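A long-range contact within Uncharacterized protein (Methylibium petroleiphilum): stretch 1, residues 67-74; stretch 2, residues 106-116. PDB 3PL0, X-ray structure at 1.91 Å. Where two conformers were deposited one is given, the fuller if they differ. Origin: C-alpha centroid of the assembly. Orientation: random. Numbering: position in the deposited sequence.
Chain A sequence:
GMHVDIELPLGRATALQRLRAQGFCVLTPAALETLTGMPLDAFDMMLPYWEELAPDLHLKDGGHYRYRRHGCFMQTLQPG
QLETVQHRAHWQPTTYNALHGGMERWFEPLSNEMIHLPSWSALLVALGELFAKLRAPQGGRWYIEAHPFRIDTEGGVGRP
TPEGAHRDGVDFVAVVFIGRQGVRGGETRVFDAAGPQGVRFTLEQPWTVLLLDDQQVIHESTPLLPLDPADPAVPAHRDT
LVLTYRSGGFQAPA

Stretch 1, residues 67-74: YRRHGCFM
Stretch 2 106-116: WFEPLSNEMIH

The most unusual feature of this contact is a cation laid flat on an aromatic ring. The guanidinium of Arg-68 stacks on Phe-107, centres 3.7 Å apart and planes 12° from parallel, and Arg-68 CZ comes within 3.2 Å of Phe-107 CZ. Both residues are buried; the π cloud favours the positive charge over its face, while stacking leaves NH1 and NH2 able to hydrogen-bond, and both do so elsewhere in the structure. Arg-68 CB points sideways, and chi angles of p, t, m and 170° bring the guanidinium over the ring. Phe-107 CB points toward stretch 1, with chi1 m and chi2 -63°.

Around the bridge both backbones are extended, with strands at 67-68 and 71-74, and they are joined by a single beta bridge, His-70 with Pro-109, CA atoms 5.0 Å apart; the CA atoms of Arg-69 and Glu-108 are 4.9 Å apart. The chains run parallel, because His-70 bonds to the residues before and after Pro-109: His-70 N donates to Glu-108 O (2.8 Å), and Leu-110 N donates to His-70 O (3.2 Å). Proline, lacking an amide hydrogen, suits the position between them, where Pro-109 CA approaches His-70 O at 3.3 Å in a CA-H...O contact. Phi/psi is -147/170 at Arg-69, -146/141 at His-70, -79/142 at Glu-108, -68/151 at Pro-109 and -56/152 at Leu-110. One water joins the backbones just before the bridge, donating to Arg-68 O and accepting from Glu-108 N, both at 2.9 Å.

Arg-69 (m, t, t, chi4 -75°) has CB sideways to stretch 2, and its NH1 donates to Pro-109 O at 3.0 Å, near the guanidinium plane. Glu-108 (m, m, chi3 -51°) is too distant for a salt bridge, with OE1 4.6 Å from Arg-69 NH1; a water links these two atoms, 2.9 Å from Arg-69 NH1 and 2.6 Å from Glu-108 OE1.

His-70 (chi1 t, chi2 -131°) presents its ring face to the edge of Phe-107 in an offset pair, centroids 6.0 Å apart and planes at 82°. A third water lies 2.7 Å from His-70 ND1 and accepts from Phe-107 N at 3.0 Å.

Farther along, Leu-110 (m, t) has CB directed away, yet its end returns: Leu-110 CD1 lies 3.6 Å from Gly-71 CA. Glycine fits here because an ideal CB on Gly-71 would sit 2.3 Å from Leu-110 CD1, a clash. Phe-73 (m, chi2 81°) has its CA-to-CB bond toward stretch 2, and Phe-73 CZ meets Leu-110 CD1 at 3.7 Å and Ile-115 CG2 at 3.8 Å, both at the ring edge. Ile-115 (p, t) lies in the region of a weakly bonded helix, about 112-115, whose N-cap is Ser-111; Ser-111 OG accepts from Met-114 N at 3.1 Å.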

# COMPACT_ATOMS: atom_id res chain seq x y z
N TYR A 67 -2.43 5.25 13.06
CA TYR A 67 -1.60 6.39 12.75
C TYR A 67 -1.23 6.39 11.28
O TYR A 67 -0.98 5.31 10.68
CB TYR A 67 -0.32 6.33 13.57
CG TYR A 67 -0.57 6.22 15.06
CD1 TYR A 67 -0.85 4.98 15.66
CD2 TYR A 67 -0.57 7.34 15.87
CE1 TYR A 67 -1.10 4.87 17.01
CE2 TYR A 67 -0.80 7.23 17.23
CZ TYR A 67 -1.06 6.00 17.79
OH TYR A 67 -1.32 5.93 19.14
N ARG A 68 -1.11 7.58 10.71
CA ARG A 68 -0.82 7.71 9.29
C ARG A 68 -0.36 9.11 8.94
O ARG A 68 -0.37 10.04 9.75
CB ARG A 68 -2.07 7.40 8.47
CG ARG A 68 -3.17 8.45 8.62
CD ARG A 68 -4.52 7.96 8.27
NE ARG A 68 -4.64 7.71 6.83
CZ ARG A 68 -5.68 7.09 6.26
NH1 ARG A 68 -6.70 6.68 6.99
NH2 ARG A 68 -5.67 6.89 4.95
N ARG A 69 0.09 9.20 7.70
CA ARG A 69 0.34 10.45 7.01
C ARG A 69 0.03 10.19 5.55
O ARG A 69 -0.25 9.03 5.18
CB ARG A 69 1.78 10.88 7.17
CG ARG A 69 2.13 11.46 8.54
CD ARG A 69 3.56 11.86 8.58
NE ARG A 69 3.88 12.33 9.91
CZ ARG A 69 3.51 13.50 10.42
NH1 ARG A 69 2.88 14.42 9.70
NH2 ARG A 69 3.82 13.75 11.67
N HIS A 70 -0.00 11.26 4.76
CA HIS A 70 -0.51 11.23 3.38
C HIS A 70 0.28 12.19 2.51
O HIS A 70 0.69 13.28 2.96
CB HIS A 70 -2.00 11.57 3.41
CG HIS A 70 -2.67 11.59 2.07
ND1 HIS A 70 -3.47 12.65 1.66
CD2 HIS A 70 -2.71 10.67 1.07
CE1 HIS A 70 -3.94 12.38 0.45
NE2 HIS A 70 -3.52 11.18 0.09
N GLY A 71 0.56 11.79 1.28
CA GLY A 71 1.29 12.64 0.36
C GLY A 71 1.04 12.18 -1.05
O GLY A 71 0.80 10.98 -1.27
N CYS A 72 1.12 13.11 -1.99
CA CYS A 72 0.77 12.80 -3.38
C CYS A 72 1.84 13.29 -4.35
O CYS A 72 2.60 14.25 -4.07
CB CYS A 72 -0.57 13.40 -3.75
SG CYS A 72 -1.96 12.85 -2.68
N PHE A 73 1.87 12.62 -5.49
CA PHE A 73 2.90 12.81 -6.46
C PHE A 73 2.32 12.61 -7.84
O PHE A 73 1.23 12.04 -7.99
CB PHE A 73 4.02 11.80 -6.23
CG PHE A 73 4.53 11.77 -4.83
CD1 PHE A 73 3.84 11.05 -3.84
CD2 PHE A 73 5.68 12.45 -4.46
CE1 PHE A 73 4.28 11.04 -2.53
CE2 PHE A 73 6.13 12.44 -3.14
CZ PHE A 73 5.42 11.72 -2.17
N MSE A 74 3.07 13.11 -8.82
CA MSE A 74 2.82 12.80 -10.23
C MSE A 74 4.11 12.30 -10.86
O MSE A 74 5.20 12.91 -10.70
CB MSE A 74 2.25 14.00 -11.01
CG MSE A 74 1.69 13.66 -12.42
SE MSE A 74 0.68 15.17 -13.22
CE MSE A 74 2.22 16.37 -13.50
N TRP A 106 -8.67 15.14 5.21
CA TRP A 106 -7.34 15.74 5.30
C TRP A 106 -6.55 15.01 6.37
O TRP A 106 -7.04 14.82 7.47
CB TRP A 106 -7.43 17.21 5.64
CG TRP A 106 -7.95 18.01 4.52
CD1 TRP A 106 -9.25 18.35 4.28
CD2 TRP A 106 -7.18 18.57 3.45
NE1 TRP A 106 -9.34 19.09 3.13
CE2 TRP A 106 -8.09 19.25 2.60
CE3 TRP A 106 -5.82 18.58 3.13
CZ2 TRP A 106 -7.67 19.91 1.44
CZ3 TRP A 106 -5.41 19.24 1.98
CH2 TRP A 106 -6.33 19.90 1.15
N PHE A 107 -5.37 14.55 5.99
CA PHE A 107 -4.43 13.89 6.85
C PHE A 107 -3.21 14.74 6.91
O PHE A 107 -3.09 15.72 6.19
CB PHE A 107 -4.06 12.53 6.27
CG PHE A 107 -5.20 11.59 6.18
CD1 PHE A 107 -5.85 11.17 7.34
CD2 PHE A 107 -5.64 11.12 4.94
CE1 PHE A 107 -6.91 10.31 7.26
CE2 PHE A 107 -6.71 10.23 4.86
CZ PHE A 107 -7.34 9.82 6.03
N GLU A 108 -2.28 14.37 7.80
CA GLU A 108 -1.04 15.11 7.93
C GLU A 108 -0.05 14.71 6.80
O GLU A 108 0.00 13.54 6.39
CB GLU A 108 -0.42 14.82 9.29
CG GLU A 108 -1.24 15.28 10.49
CD GLU A 108 -1.42 16.80 10.52
OE1 GLU A 108 -0.39 17.51 10.42
OE2 GLU A 108 -2.58 17.26 10.65
N PRO A 109 0.70 15.69 6.28
CA PRO A 109 1.65 15.40 5.23
C PRO A 109 2.85 14.54 5.64
O PRO A 109 3.33 14.57 6.77
CB PRO A 109 2.13 16.78 4.76
CG PRO A 109 1.57 17.77 5.73
CD PRO A 109 0.64 17.12 6.64
N LEU A 110 3.34 13.81 4.67
CA LEU A 110 4.56 13.04 4.81
C LEU A 110 5.70 13.96 5.22
O LEU A 110 5.70 15.18 4.91
CB LEU A 110 4.91 12.40 3.47
CG LEU A 110 3.88 11.54 2.75
CD1 LEU A 110 4.38 11.12 1.34
CD2 LEU A 110 3.50 10.33 3.61
N SER A 111 6.66 13.39 5.92
CA SER A 111 7.86 14.09 6.25
C SER A 111 8.55 14.51 4.97
O SER A 111 8.80 13.71 4.06
CB SER A 111 8.80 13.20 7.05
OG SER A 111 10.15 13.55 6.81
N ASN A 112 8.96 15.76 4.91
CA ASN A 112 9.71 16.22 3.78
C ASN A 112 11.08 15.51 3.62
O ASN A 112 11.51 15.23 2.52
CB ASN A 112 9.90 17.72 3.91
CG ASN A 112 10.25 18.33 2.63
OD1 ASN A 112 11.37 18.77 2.45
ND2 ASN A 112 9.34 18.25 1.66
N GLU A 113 11.73 15.19 4.73
CA GLU A 113 13.01 14.48 4.69
C GLU A 113 12.80 13.09 4.08
O GLU A 113 13.56 12.67 3.21
CB GLU A 113 13.58 14.35 6.10
CG GLU A 113 15.07 14.51 6.20
N MSE A 114 11.78 12.37 4.51
CA MSE A 114 11.56 11.02 3.97
C MSE A 114 11.38 11.04 2.44
O MSE A 114 11.95 10.20 1.72
CB MSE A 114 10.34 10.35 4.63
CG MSE A 114 10.21 8.90 4.26
SE MSE A 114 8.44 8.24 4.83
CE MSE A 114 7.27 9.16 3.58
N ILE A 115 10.57 11.96 1.94
CA ILE A 115 10.32 11.96 0.49
C ILE A 115 11.54 12.35 -0.36
O ILE A 115 11.54 12.11 -1.56
CB ILE A 115 9.06 12.74 0.05
CG1 ILE A 115 9.21 14.25 0.24
CG2 ILE A 115 7.80 12.29 0.78
CD1 ILE A 115 8.03 14.99 -0.42
N HIS A 116 12.59 12.91 0.26
CA HIS A 116 13.84 13.21 -0.47
C HIS A 116 14.88 12.12 -0.39
O HIS A 116 15.97 12.25 -0.92
CB HIS A 116 14.41 14.58 -0.04
CG HIS A 116 13.63 15.71 -0.62
ND1 HIS A 116 12.48 16.20 -0.02
CD2 HIS A 116 13.77 16.38 -1.78
CE1 HIS A 116 11.97 17.14 -0.79
NE2 HIS A 116 12.72 17.26 -1.87
O HOH W 1 -2.47 11.91 9.26
O HOH W 2 2.16 17.09 10.62
O HOH W 3 -4.59 14.65 3.08